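PDB 3I6V: periplasmic His/Glu/Gln/Arg/opine family-binding protein from Silicibacter pomeroyi, which binds lysine in a cleft and probably serves as the periplasmic receptor that delivers amino acids or opines to an ABC transporter. Local coordinates for residues V109-Q112 and Q117-Y120; E136-V141 and D147-D152. One frame throughout, in Å; residues are numbered along the deposited sequence.

Contact 1: residues V109-Q112 and Q117-Y120; sequences VAAQ and QAGY. With LYS (lysine), chain B.
Strand 109-112 and helix 117-120 run closest at Ala111 and Ala118, whose CA atoms are 5.1 Å apart. Ala111 points its methyl toward the helix backbone, with CB 3.7 Å from Ala118 CA, and the two methyls meet with 4.0 Å between Ala111 CB and Ala118 CB. Ala118 CB also lies against the end of the strand, 3.3 Å from Gln112 O; that carbonyl is hydrogen-bonded to Thr115 OG1, which also binds Ala118 N. The pair is the opening strand-to-helix step of the beta-alpha-beta unit of strand 108-112, helix 116-123 and strand 127-131, and the bound lysine lies beyond the C-terminal end of strand 108-112. Gln112 reaches it extended, CG anti to the backbone N (chi1 -178°). Its OE1 accepts a hydrogen bond from the ligand's NZ, 2.7 Å away, while NE2 bonds to Glu12 OE2 and Ala132 O, fixing which way the amide is turned. Gln117 instead bends at chi2 (84°), bringing OE1 alongside the other end of the ligand, 3.4 Å from its CB, with NE2 hydrogen-bonded to Ser94 OG. Shortening Gln117 to an alanine would probably deprive Ser94 of that amide partner and uncover the flank of the ligand around CA and CB.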
# COMPACT_ATOMS: atom_id res chain seq x y z
N VAL A 109 8.13 -0.83 -18.43
CA VAL A 109 7.10 -0.55 -17.43
C VAL A 109 7.76 -0.33 -16.07
O VAL A 109 8.57 -1.13 -15.62
CB VAL A 109 5.96 -1.62 -17.41
CG1 VAL A 109 4.88 -1.23 -16.40
CG2 VAL A 109 5.28 -1.73 -18.78
N ALA A 110 7.47 0.83 -15.49
CA ALA A 110 7.98 1.19 -14.17
C ALA A 110 7.10 0.53 -13.09
O ALA A 110 5.88 0.47 -13.21
CB ALA A 110 7.95 2.72 -13.98
N ALA A 111 7.74 0.06 -12.03
CA ALA A 111 7.00 -0.44 -10.85
C ALA A 111 7.88 -0.21 -9.65
O ALA A 111 9.13 -0.24 -9.74
CB ALA A 111 6.66 -1.94 -10.98
N GLN A 112 7.26 -0.01 -8.50
CA GLN A 112 8.02 0.05 -7.26
C GLN A 112 8.68 -1.28 -6.92
O GLN A 112 8.07 -2.36 -7.04
CB GLN A 112 7.14 0.53 -6.10
CG GLN A 112 7.92 0.66 -4.76
CD GLN A 112 7.12 1.35 -3.67
OE1 GLN A 112 5.91 1.35 -3.68
NE2 GLN A 112 7.82 1.97 -2.74
N GLN A 117 3.24 -5.71 -7.90
CA GLN A 117 3.18 -5.11 -9.25
C GLN A 117 4.49 -5.33 -9.97
O GLN A 117 4.50 -5.75 -11.14
CB GLN A 117 2.78 -3.62 -9.20
CG GLN A 117 1.28 -3.41 -8.88
CD GLN A 117 1.01 -3.45 -7.37
OE1 GLN A 117 1.95 -3.50 -6.57
NE2 GLN A 117 -0.28 -3.45 -6.98
N ALA A 118 5.60 -5.09 -9.29
CA ALA A 118 6.90 -5.44 -9.87
C ALA A 118 6.98 -6.94 -10.21
O ALA A 118 7.47 -7.29 -11.26
CB ALA A 118 8.06 -5.06 -8.93
N GLY A 119 6.52 -7.81 -9.32
CA GLY A 119 6.52 -9.27 -9.62
C GLY A 119 5.73 -9.63 -10.88
O GLY A 119 6.17 -10.44 -11.70
N TYR A 120 4.57 -9.00 -11.06
CA TYR A 120 3.69 -9.26 -12.20
C TYR A 120 4.36 -8.80 -13.47
O TYR A 120 4.35 -9.50 -14.49
CB TYR A 120 2.36 -8.51 -11.99
CG TYR A 120 1.39 -8.62 -13.15
CD1 TYR A 120 0.41 -9.61 -13.18
CD2 TYR A 120 1.43 -7.70 -14.21
CE1 TYR A 120 -0.50 -9.71 -14.26
CE2 TYR A 120 0.52 -7.78 -15.29
CZ TYR A 120 -0.43 -8.78 -15.31
OH TYR A 120 -1.33 -8.84 -16.39
N LYS B . -0.09 -3.54 -2.33
CA LYS B . 1.13 -3.69 -3.20
C LYS B . 2.12 -4.65 -2.59
O LYS B . 1.92 -5.05 -1.44
CB LYS B . 1.79 -2.31 -3.44
CG LYS B . 2.42 -1.67 -2.20
CD LYS B . 2.98 -0.25 -2.56
CE LYS B . 3.72 0.44 -1.36
NZ LYS B . 4.15 1.88 -1.75
OXT LYS B . 3.15 -5.01 -3.23

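Contact 2: residues E136-V141 and D147-D152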
# COMPACT_ATOMS: atom_id res chain seq x y z
N GLU A 136 8.74 8.10 -7.62
CA GLU A 136 9.74 7.88 -8.69
C GLU A 136 9.18 7.13 -9.92
O GLU A 136 9.59 7.38 -11.07
CB GLU A 136 10.98 7.16 -8.15
CG GLU A 136 11.93 8.07 -7.35
CD GLU A 136 12.84 7.31 -6.36
OE1 GLU A 136 12.87 6.06 -6.38
OE2 GLU A 136 13.52 7.97 -5.54
N THR A 137 8.26 6.20 -9.68
CA THR A 137 7.58 5.51 -10.80
C THR A 137 6.72 6.48 -11.60
O THR A 137 6.64 6.35 -12.82
CB THR A 137 6.69 4.30 -10.32
OG1 THR A 137 5.53 4.78 -9.61
CG2 THR A 137 7.49 3.37 -9.41
N ILE A 138 6.07 7.43 -10.94
CA ILE A 138 5.23 8.40 -11.67
C ILE A 138 6.15 9.33 -12.48
O ILE A 138 5.89 9.60 -13.67
CB ILE A 138 4.35 9.26 -10.71
CG1 ILE A 138 3.47 8.38 -9.83
CG2 ILE A 138 3.52 10.29 -11.49
CD1 ILE A 138 2.63 7.32 -10.60
N ALA A 139 7.22 9.79 -11.84
CA ALA A 139 8.20 10.67 -12.49
C ALA A 139 8.81 10.01 -13.73
O ALA A 139 9.02 10.68 -14.75
CB ALA A 139 9.31 11.09 -11.48
N ALA A 140 9.05 8.69 -13.67
CA ALA A 140 9.65 7.98 -14.81
C ALA A 140 8.74 7.99 -16.04
O ALA A 140 9.22 8.02 -17.18
CB ALA A 140 10.05 6.51 -14.44
N VAL A 141 7.44 7.96 -15.82
CA VAL A 141 6.44 8.02 -16.89
C VAL A 141 6.34 9.45 -17.45
O VAL A 141 6.44 9.65 -18.67
CB VAL A 141 5.06 7.55 -16.40
CG1 VAL A 141 3.97 7.86 -17.42
CG2 VAL A 141 5.10 6.03 -16.11
N ASP A 147 7.50 3.72 -20.59
CA ASP A 147 6.24 3.71 -21.36
C ASP A 147 4.97 3.79 -20.51
O ASP A 147 3.95 4.36 -20.93
CB ASP A 147 6.23 2.46 -22.27
CG ASP A 147 7.32 2.52 -23.34
OD1 ASP A 147 8.28 1.70 -23.33
OD2 ASP A 147 7.23 3.45 -24.18
N ALA A 148 5.01 3.19 -19.33
CA ALA A 148 3.87 3.23 -18.42
C ALA A 148 4.33 2.82 -17.02
O ALA A 148 5.44 2.35 -16.82
CB ALA A 148 2.74 2.30 -18.91
N VAL A 149 3.45 3.03 -16.06
CA VAL A 149 3.68 2.56 -14.69
C VAL A 149 2.56 1.58 -14.37
O VAL A 149 1.40 1.82 -14.75
CB VAL A 149 3.69 3.74 -13.66
CG1 VAL A 149 2.43 4.60 -13.83
CG2 VAL A 149 3.78 3.20 -12.22
N PHE A 150 2.90 0.50 -13.66
CA PHE A 150 1.90 -0.46 -13.19
C PHE A 150 1.91 -0.42 -11.66
O PHE A 150 2.93 -0.68 -11.04
CB PHE A 150 2.28 -1.86 -13.71
CG PHE A 150 1.25 -2.94 -13.41
CD1 PHE A 150 -0.04 -2.87 -13.95
CD2 PHE A 150 1.60 -4.03 -12.61
CE1 PHE A 150 -0.98 -3.88 -13.69
CE2 PHE A 150 0.70 -5.05 -12.34
CZ PHE A 150 -0.60 -4.99 -12.88
N ALA A 151 0.77 -0.09 -11.07
CA ALA A 151 0.70 0.19 -9.64
C ALA A 151 -0.70 -0.02 -9.14
O ALA A 151 -1.62 -0.29 -9.91
CB ALA A 151 1.14 1.68 -9.35
N ASP A 152 -0.87 0.15 -7.84
CA ASP A 152 -2.16 -0.00 -7.21
C ASP A 152 -3.11 1.06 -7.74
O ASP A 152 -2.73 2.26 -7.84
CB ASP A 152 -1.97 0.17 -5.73
CG ASP A 152 -3.23 0.03 -4.97
OD1 ASP A 152 -3.64 -1.12 -4.71
OD2 ASP A 152 -3.78 1.10 -4.59
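Val141 sets a methyl squarely on one face of the Ala148-Val149 peptide: its CG2 is 3.4 Å from both Ala148 C and Val149 N, almost straight above the plane. At the edges of that flat group the backbone bonds into the sheet, Ala148 with Ala110 and Val149 with Val97, so the methyl covers a face whose rim is already used. Phe150 leaves the strand from the other face, its ring stacked with Tyr120 and meeting Tyr96 with the planes at about 40°. Helix and strand belong to a beta-alpha-beta crossover, strand 127-131, helix 134-142 and strand 148-152, that passes over strand 108-112; the helix returns across the sheet at 156° to strand 148-152, with axes 7.6 Å apart. Val149 supplies most of the strand's side of the contact. Its CB meets Val141 CG2 at 3.6 Å, and with CG1 between the backbone N and the carbonyl carbon (chi1 51°) it turns CG2 to Thr137 and CG1 to Ile138, whose CD1 is 4.2 Å from Val149 CG1. Ile138 starts off away from the strand and only its end swings back, on its way to Tyr155, Leu156 and Ile159 of helix 153-162. Asp152, the last strand residue and N-cap of that helix, bonds through OD2 to Tyr155 N and Tyr18 OH. Thr137 crosses Val149 at about a right angle: its OG1, hydrogen-bonded to Pro134 O in its own helix, lies 3.5 Å from Val149 CG2.

Contact 1 closes before contact 2 opens, and their centres are about 9 Å apart in one lobe of this family 3 solute-binding protein. They share a mixed sheet in which strand 108-112 lies between strands 127-131 and 148-152, all three parallel. Helix 116-123 packs on one face and helix 134-142 on the other. Ala110 ties the contacts together, its N 2.9 Å from Ala148 O and its O 3.0 Å from Phe150 N, both probable hydrogen bonds; Gln117 CB also packs 3.5 Å from Phe150 O. The side chain of Thr137 in contact 2 is about 8 Å from the lysine, so contact 1 carries two of the lysine-pocket residues while contact 2 packs the opposite face of the same sheet.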